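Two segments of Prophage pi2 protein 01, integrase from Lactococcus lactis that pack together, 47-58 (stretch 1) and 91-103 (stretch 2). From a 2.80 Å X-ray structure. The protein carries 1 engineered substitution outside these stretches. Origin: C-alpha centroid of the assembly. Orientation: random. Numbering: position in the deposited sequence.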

ATOM      1  N   LEU A  47       0.941 -11.963  -1.978  1.00 40.24           N
ATOM      2  CA  LEU A  47       1.598 -12.129  -0.683  1.00 37.91           C
ATOM      3  C   LEU A  47       2.696 -11.104  -0.504  1.00 37.13           C
ATOM      4  O   LEU A  47       3.519 -10.884  -1.389  1.00 35.06           O
ATOM      5  CB  LEU A  47       2.206 -13.517  -0.534  1.00 33.36           C
ATOM      6  CG  LEU A  47       1.375 -14.502   0.257  1.00 30.93           C
ATOM      7  CD1 LEU A  47       0.053 -14.725  -0.446  1.00 32.29           C
ATOM      8  CD2 LEU A  47       2.143 -15.798   0.406  1.00 31.93           C
ATOM      9  N   ILE A  48       2.702 -10.489   0.663  1.00 38.80           N
ATOM     10  CA  ILE A  48       3.674  -9.466   0.989  1.00 44.21           C
ATOM     11  C   ILE A  48       5.117  -9.911   0.662  1.00 46.34           C
ATOM     12  O   ILE A  48       5.955  -9.104   0.233  1.00 43.65           O
ATOM     13  CB  ILE A  48       3.531  -9.110   2.471  1.00 45.97           C
ATOM     14  CG1 ILE A  48       4.394  -7.905   2.817  1.00 49.51           C
ATOM     15  CG2 ILE A  48       3.874 -10.315   3.316  1.00 55.13           C
ATOM     16  CD1 ILE A  48       3.823  -6.604   2.330  1.00 52.05           C
ATOM     17  N   SER A  49       5.399 -11.202   0.832  1.00 48.61           N
ATOM     18  CA  SER A  49       6.735 -11.749   0.575  1.00 45.62           C
ATOM     19  C   SER A  49       7.027 -12.010  -0.896  1.00 45.64           C
ATOM     20  O   SER A  49       8.132 -12.423  -1.243  1.00 47.05           O
ATOM     21  CB  SER A  49       6.922 -13.049   1.350  1.00 42.55           C
ATOM     22  OG  SER A  49       6.025 -14.024   0.880  1.00 39.50           O
ATOM     23  N   GLU A  50       6.040 -11.788  -1.759  1.00 47.19           N
ATOM     24  CA  GLU A  50       6.222 -12.011  -3.195  1.00 46.37           C
ATOM     25  C   GLU A  50       6.359 -10.678  -3.920  1.00 43.73           C
ATOM     26  O   GLU A  50       6.900 -10.610  -5.018  1.00 44.44           O
ATOM     27  CB  GLU A  50       5.027 -12.755  -3.783  1.00 50.71           C
ATOM     28  CG  GLU A  50       4.776 -14.169  -3.276  1.00 58.28           C
ATOM     29  CD  GLU A  50       3.355 -14.648  -3.630  1.00 65.44           C
ATOM     30  OE1 GLU A  50       2.928 -14.464  -4.796  1.00 68.59           O
ATOM     31  OE2 GLU A  50       2.661 -15.204  -2.751  1.00 68.99           O
ATOM     32  N   ILE A  51       5.858  -9.620  -3.298  1.00 42.47           N
ATOM     33  CA  ILE A  51       5.926  -8.296  -3.884  1.00 40.46           C
ATOM     34  C   ILE A  51       7.376  -7.880  -4.124  1.00 39.67           C
ATOM     35  O   ILE A  51       8.233  -8.069  -3.258  1.00 36.77           O
ATOM     36  CB  ILE A  51       5.268  -7.270  -2.962  1.00 38.08           C
ATOM     37  CG1 ILE A  51       3.894  -7.778  -2.536  1.00 37.66           C
ATOM     38  CG2 ILE A  51       5.138  -5.938  -3.674  1.00 35.61           C
ATOM     39  CD1 ILE A  51       3.268  -6.955  -1.456  1.00 39.88           C
ATOM     40  N   THR A  52       7.643  -7.322  -5.305  1.00 39.31           N
ATOM     41  CA  THR A  52       8.985  -6.851  -5.674  1.00 34.25           C
ATOM     42  C   THR A  52       8.894  -5.403  -6.141  1.00 32.87           C
ATOM     43  O   THR A  52       7.807  -4.925  -6.444  1.00 35.68           O
ATOM     44  CB  THR A  52       9.595  -7.696  -6.806  1.00 28.47           C
ATOM     45  OG1 THR A  52       8.912  -7.424  -8.029  1.00 24.90           O
ATOM     46  CG2 THR A  52       9.468  -9.173  -6.493  1.00 26.12           C
ATOM     47  N   ALA A  53      10.022  -4.706  -6.207  1.00 31.01           N
ATOM     48  CA  ALA A  53      10.021  -3.310  -6.643  1.00 32.75           C
ATOM     49  C   ALA A  53       9.317  -3.143  -7.985  1.00 35.68           C
ATOM     50  O   ALA A  53       8.694  -2.106  -8.263  1.00 32.30           O
ATOM     51  CB  ALA A  53      11.441  -2.797  -6.745  1.00 32.73           C
ATOM     52  N   SER A  54       9.437  -4.181  -8.812  1.00 37.14           N
ATOM     53  CA  SER A  54       8.822  -4.219 -10.140  1.00 37.61           C
ATOM     54  C   SER A  54       7.328  -4.487 -10.024  1.00 35.44           C
ATOM     55  O   SER A  54       6.519  -3.756 -10.595  1.00 34.68           O
ATOM     56  CB  SER A  54       9.481  -5.305 -11.004  1.00 39.75           C
ATOM     57  OG  SER A  54      10.844  -4.990 -11.265  1.00 45.02           O
ATOM     58  N   SER A  55       6.969  -5.542  -9.292  1.00 36.67           N
ATOM     59  CA  SER A  55       5.563  -5.890  -9.072  1.00 31.24           C
ATOM     60  C   SER A  55       4.816  -4.638  -8.686  1.00 27.32           C
ATOM     61  O   SER A  55       3.885  -4.218  -9.369  1.00 27.92           O
ATOM     62  CB  SER A  55       5.406  -6.882  -7.917  1.00 28.16           C
ATOM     63  OG  SER A  55       5.653  -8.209  -8.318  1.00 38.80           O
ATOM     64  N   TYR A  56       5.246  -4.059  -7.572  1.00 24.58           N
ATOM     65  CA  TYR A  56       4.631  -2.870  -7.025  1.00 27.41           C
ATOM     66  C   TYR A  56       4.543  -1.748  -8.041  1.00 28.41           C
ATOM     67  O   TYR A  56       3.488  -1.138  -8.211  1.00 25.74           O
ATOM     68  CB  TYR A  56       5.390  -2.419  -5.770  1.00 23.31           C
ATOM     69  CG  TYR A  56       4.775  -1.225  -5.082  1.00 26.70           C
ATOM     70  CD1 TYR A  56       5.397   0.026  -5.129  1.00 29.54           C
ATOM     71  CD2 TYR A  56       3.548  -1.323  -4.432  1.00 23.72           C
ATOM     72  CE1 TYR A  56       4.810   1.154  -4.554  1.00 27.22           C
ATOM     73  CE2 TYR A  56       2.949  -0.200  -3.858  1.00 27.69           C
ATOM     74  CZ  TYR A  56       3.586   1.035  -3.926  1.00 28.14           C
ATOM     75  OH  TYR A  56       2.968   2.149  -3.408  1.00 30.14           O
ATOM     76  N   GLN A  57       5.647  -1.476  -8.724  1.00 31.82           N
ATOM     77  CA  GLN A  57       5.665  -0.411  -9.733  1.00 31.65           C
ATOM     78  C   GLN A  57       4.626  -0.707 -10.817  1.00 30.57           C
ATOM     79  O   GLN A  57       3.921   0.184 -11.295  1.00 30.70           O
ATOM     80  CB  GLN A  57       7.069  -0.312 -10.345  1.00 29.45           C
ATOM     81  CG  GLN A  57       7.279   0.891 -11.262  1.00 25.12           C
ATOM     82  CD  GLN A  57       6.771   2.189 -10.653  1.00 21.70           C
ATOM     83  OE1 GLN A  57       5.713   2.686 -11.030  1.00 20.66           O
ATOM     84  NE2 GLN A  57       7.518   2.734  -9.701  1.00 18.96           N
ATOM     85  N   ARG A  58       4.537  -1.977 -11.191  1.00 29.27           N
ATOM     86  CA  ARG A  58       3.592  -2.411 -12.202  1.00 28.76           C
ATOM     87  C   ARG A  58       2.147  -2.235 -11.696  1.00 27.41           C
ATOM     88  O   ARG A  58       1.305  -1.720 -12.418  1.00 26.95           O
ATOM     89  CB  ARG A  58       3.888  -3.868 -12.553  1.00 37.79           C
ATOM     90  CG  ARG A  58       3.316  -4.347 -13.871  1.00 45.25           C
ATOM     91  CD  ARG A  58       4.012  -5.633 -14.307  1.00 48.98           C
ATOM     92  NE  ARG A  58       5.438  -5.453 -14.569  1.00 48.44           N
ATOM     93  CZ  ARG A  58       6.452  -6.065 -13.963  1.00 47.84           C
ATOM     94  NH1 ARG A  58       7.677  -5.763 -14.354  1.00 48.83           N
ATOM     95  NH2 ARG A  58       6.272  -6.948 -12.986  1.00 46.41           N
ATOM     96  N   ARG A  91      10.431  -7.884   9.849  1.00 37.93           N
ATOM     97  CA  ARG A  91       9.661  -8.988   9.303  1.00 38.74           C
ATOM     98  C   ARG A  91       9.770  -8.962   7.788  1.00 41.57           C
ATOM     99  O   ARG A  91       9.588  -9.980   7.127  1.00 45.11           O
ATOM    100  CB  ARG A  91       8.198  -8.902   9.737  1.00 36.86           C
ATOM    101  CG  ARG A  91       7.902  -9.657  11.017  1.00 33.91           C
ATOM    102  CD  ARG A  91       6.751  -9.029  11.770  1.00 37.34           C
ATOM    103  NE  ARG A  91       5.493  -9.171  11.057  1.00 39.85           N
ATOM    104  CZ  ARG A  91       4.309  -8.805  11.534  1.00 37.51           C
ATOM    105  NH1 ARG A  91       3.225  -8.983  10.790  1.00 37.67           N
ATOM    106  NH2 ARG A  91       4.203  -8.268  12.743  1.00 34.32           N
ATOM    107  N   LEU A  92      10.074  -7.794   7.235  1.00 42.96           N
ATOM    108  CA  LEU A  92      10.228  -7.668   5.793  1.00 41.79           C
ATOM    109  C   LEU A  92      11.640  -7.204   5.513  1.00 43.37           C
ATOM    110  O   LEU A  92      12.107  -6.227   6.101  1.00 43.76           O
ATOM    111  CB  LEU A  92       9.237  -6.655   5.218  1.00 40.03           C
ATOM    112  CG  LEU A  92       9.204  -6.521   3.688  1.00 35.48           C
ATOM    113  CD1 LEU A  92       8.846  -7.866   3.064  1.00 31.38           C
ATOM    114  CD2 LEU A  92       8.192  -5.453   3.278  1.00 35.30           C
ATOM    115  N   GLN A  93      12.320  -7.900   4.608  1.00 45.59           N
ATOM    116  CA  GLN A  93      13.693  -7.550   4.258  1.00 44.28           C
ATOM    117  C   GLN A  93      13.897  -6.242   3.509  1.00 40.99           C
ATOM    118  O   GLN A  93      14.546  -5.329   4.020  1.00 35.57           O
ATOM    119  CB  GLN A  93      14.331  -8.686   3.467  1.00 49.39           C
ATOM    120  CG  GLN A  93      14.916  -9.729   4.372  1.00 59.71           C
ATOM    121  CD  GLN A  93      15.528  -9.098   5.615  1.00 63.01           C
ATOM    122  OE1 GLN A  93      14.814  -8.775   6.566  1.00 62.21           O
ATOM    123  NE2 GLN A  93      16.852  -8.897   5.603  1.00 64.79           N
ATOM    124  N   LYS A  94      13.357  -6.162   2.295  1.00 39.28           N
ATOM    125  CA  LYS A  94      13.504  -4.963   1.481  1.00 39.88           C
ATOM    126  C   LYS A  94      12.211  -4.249   1.120  1.00 39.61           C
ATOM    127  O   LYS A  94      11.275  -4.838   0.575  1.00 37.86           O
ATOM    128  CB  LYS A  94      14.290  -5.295   0.210  1.00 41.80           C
ATOM    129  CG  LYS A  94      14.149  -6.736  -0.277  1.00 48.12           C
ATOM    130  CD  LYS A  94      15.145  -7.043  -1.401  1.00 49.98           C
ATOM    131  CE  LYS A  94      14.955  -8.454  -1.929  1.00 52.76           C
ATOM    132  NZ  LYS A  94      15.874  -8.782  -3.054  1.00 53.14           N
ATOM    133  N   ASP A  95      12.178  -2.960   1.430  1.00 38.29           N
ATOM    134  CA  ASP A  95      11.019  -2.128   1.157  1.00 38.58           C
ATOM    135  C   ASP A  95      10.838  -1.956  -0.344  1.00 36.02           C
ATOM    136  O   ASP A  95      11.410  -1.047  -0.935  1.00 38.54           O
ATOM    137  CB  ASP A  95      11.210  -0.768   1.842  1.00 40.69           C
ATOM    138  CG  ASP A  95      10.279   0.292   1.307  1.00 41.27           C
ATOM    139  OD1 ASP A  95       9.063   0.036   1.214  1.00 36.39           O
ATOM    140  OD2 ASP A  95      10.772   1.389   0.977  1.00 46.36           O
ATOM    141  N   PHE A  96      10.047  -2.824  -0.966  1.00 33.51           N
ATOM    142  CA  PHE A  96       9.839  -2.745  -2.416  1.00 32.14           C
ATOM    143  C   PHE A  96       9.210  -1.441  -2.862  1.00 32.55           C
ATOM    144  O   PHE A  96       9.227  -1.124  -4.039  1.00 28.62           O
ATOM    145  CB  PHE A  96       8.970  -3.905  -2.899  1.00 24.01           C
ATOM    146  CG  PHE A  96       7.714  -4.063  -2.112  1.00 26.96           C
ATOM    147  CD1 PHE A  96       6.655  -3.169  -2.260  1.00 27.46           C
ATOM    148  CD2 PHE A  96       7.602  -5.077  -1.182  1.00 26.90           C
ATOM    149  CE1 PHE A  96       5.497  -3.292  -1.483  1.00 25.30           C
ATOM    150  CE2 PHE A  96       6.456  -5.206  -0.405  1.00 29.81           C
ATOM    151  CZ  PHE A  96       5.398  -4.307  -0.558  1.00 28.61           C
ATOM    152  N   THR A  97       8.658  -0.680  -1.931  1.00 33.92           N
ATOM    153  CA  THR A  97       8.033   0.577  -2.307  1.00 40.00           C
ATOM    154  C   THR A  97       9.037   1.706  -2.184  1.00 42.02           C
ATOM    155  O   THR A  97       8.707   2.891  -2.246  1.00 44.16           O
ATOM    156  CB  THR A  97       6.846   0.876  -1.399  1.00 41.58           C
ATOM    157  OG1 THR A  97       7.292   0.963  -0.043  1.00 42.59           O
ATOM    158  CG2 THR A  97       5.833  -0.219  -1.513  1.00 41.68           C
ATOM    159  N   THR A  98      10.287   1.322  -2.035  1.00 44.86           N
ATOM    160  CA  THR A  98      11.340   2.283  -1.840  1.00 45.95           C
ATOM    161  C   THR A  98      11.598   3.237  -3.004  1.00 46.46           C
ATOM    162  O   THR A  98      11.329   4.433  -2.904  1.00 44.80           O
ATOM    163  CB  THR A  98      12.627   1.529  -1.442  1.00 47.56           C
ATOM    164  OG1 THR A  98      13.623   2.462  -1.018  1.00 50.65           O
ATOM    165  CG2 THR A  98      13.147   0.687  -2.620  1.00 49.03           C
ATOM    166  N   ARG A  99      12.102   2.711  -4.112  1.00 47.16           N
ATOM    167  CA  ARG A  99      12.441   3.535  -5.262  1.00 48.92           C
ATOM    168  C   ARG A  99      11.319   3.561  -6.281  1.00 50.71           C
ATOM    169  O   ARG A  99      11.405   4.231  -7.307  1.00 49.21           O
ATOM    170  CB  ARG A  99      13.714   2.992  -5.896  1.00 49.09           C
ATOM    171  CG  ARG A  99      14.647   4.035  -6.419  1.00 50.52           C
ATOM    172  CD  ARG A  99      15.954   3.388  -6.805  1.00 54.46           C
ATOM    173  NE  ARG A  99      16.724   4.242  -7.698  1.00 56.77           N
ATOM    174  CZ  ARG A  99      16.369   4.526  -8.946  1.00 58.84           C
ATOM    175  NH1 ARG A  99      15.252   4.021  -9.458  1.00 56.44           N
ATOM    176  NH2 ARG A  99      17.132   5.323  -9.685  1.00 62.16           N
ATOM    177  N   ALA A 100      10.258   2.823  -6.002  1.00 55.81           N
ATOM    178  CA  ALA A 100       9.134   2.803  -6.921  1.00 61.08           C
ATOM    179  C   ALA A 100       8.405   4.141  -6.848  1.00 61.99           C
ATOM    180  O   ALA A 100       7.266   4.260  -7.298  1.00 59.47           O
ATOM    181  CB  ALA A 100       8.187   1.667  -6.568  1.00 63.63           C
ATOM    182  N   VAL A 101       9.080   5.141  -6.280  1.00 65.34           N
ATOM    183  CA  VAL A 101       8.541   6.497  -6.106  1.00 68.42           C
ATOM    184  C   VAL A 101       7.782   7.005  -7.341  1.00 66.86           C
ATOM    185  O   VAL A 101       6.983   7.951  -7.279  1.00 67.38           O
ATOM    186  CB  VAL A 101       9.691   7.499  -5.749  1.00 71.92           C
ATOM    187  CG1 VAL A 101      10.727   7.541  -6.868  1.00 62.49           C
ATOM    188  CG2 VAL A 101       9.118   8.896  -5.488  1.00 77.50           C
ATOM    189  N   VAL A 102       8.035   6.365  -8.470  1.00 63.08           N
ATOM    190  CA  VAL A 102       7.375   6.751  -9.697  1.00 56.32           C
ATOM    191  C   VAL A 102       5.883   6.519  -9.552  1.00 48.13           C
ATOM    192  O   VAL A 102       5.424   5.384  -9.479  1.00 38.07           O
ATOM    193  CB  VAL A 102       7.946   5.946 -10.869  1.00 60.24           C
ATOM    194  CG1 VAL A 102       7.395   6.470 -12.181  1.00 65.88           C
ATOM    195  CG2 VAL A 102       9.474   6.047 -10.860  1.00 64.75           C
ATOM    196  N   LYS A 103       5.136   7.612  -9.481  1.00 48.97           N
ATOM    197  CA  LYS A 103       3.690   7.544  -9.357  1.00 56.00           C
ATOM    198  C   LYS A 103       3.026   8.130 -10.595  1.00 60.07           C
ATOM    199  O   LYS A 103       2.862   9.343 -10.710  1.00 59.24           O
ATOM    200  CB  LYS A 103       3.216   8.302  -8.113  1.00 53.47           C
ATOM    201  CG  LYS A 103       4.134   9.424  -7.669  1.00 56.49           C
ATOM    202  CD  LYS A 103       4.423  10.438  -8.766  1.00 55.78           C
ATOM    203  CE  LYS A 103       5.479  11.440  -8.301  1.00 58.59           C
ATOM    204  NZ  LYS A 103       5.746  12.531  -9.291  1.00 57.69           N
TER

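Two methyl groups, one from each stretch, sit almost squarely over aromatic rings of the other. I51 CG2 lies 3.2 Å from the centroid of the F96 ring, 4° off the ring normal, and T97 CG2 lies 3.4 Å from the centroid of the Y56 ring, 9° off its normal. Each stretch thus supplies one ring and one methyl, and the two CH-pi contacts run in opposite senses across the interface. The rings themselves meet obliquely, with centroids 5.7 Å apart and planes at 48°, and the nearest approach of the two side chains is from Y56 CB to F96 CD1 at 3.8 Å.

F96 is the centre of the contact. Stretch 2 has no regular helix or strand, and F96 falls within its type I turn from D95 to T98; its CA-to-CB bond points toward stretch 1, and with chi1 in the p well the ring lies among I48, I51 and Y56. It has the largest area covered by the other stretch, 124 Å² of the residue, within a total of 533 Å² buried from both sides. I48 reaches the ring through its end, CD1 lying 4.0 Å from F96 CZ, although its CA-to-CB bond points sideways. The same isoleucine approaches L92, with CG1 4.5 Å from L92 CD1, so branched aliphatic side chains extend the apolar patch beyond the aromatic ring.

Next to the turn, the start of the helix in stretch 1 comes close to the backbone of F96. The CA atoms of A53 and F96 are 4.3 Å apart, and A53 CA makes a CA-H...O contact with F96 O at 3.5 Å. A53 CB, its bond from CA pointing sideways, lies 3.9 Å from F96 O, so the closest approach is made by backbone atoms. The CA-to-CB bond of T52, just before the helix, points away from stretch 2, and its OG1 caps the helix: T52 OG1 accepts a hydrogen bond from S55 N at 3.0 Å, satisfying an amide that has no helical carbonyl before it.

One turn further along, the CA-to-CB bond of Y56 points toward stretch 2, with chi1 t. While T97 CG2 covers one face of its ring, A100 CB lies at the ring edge, 3.5 Å from Y56 CD1. A methyl is compact enough to fit beside the ring here, and A100 is buried. T97 serves two environments: its methyl rests on the tyrosine, and its OG1 donates a very short hydrogen bond of 2.4 Å to D95 OD1 within its own stretch. The tyrosine hydroxyl is hydrogen-bonded elsewhere in the structure.

The polar link lies at Q57. Its CA-to-CB bond points sideways, but chi1 t and chi2 p bring the amide end nearer to stretch 2. Q57 NE2 donates to A100 O at 2.9 Å and makes a weak hydrogen bond to V102 O at 3.4 Å. Both carbonyls are reached through the same N-H, the one cis to OE1, a forked arrangement in keeping with the bent angles of 133° and 140°. Q57 NE2 also lies 3.4 Å from V102 CB, carrying the contact to its more exposed end.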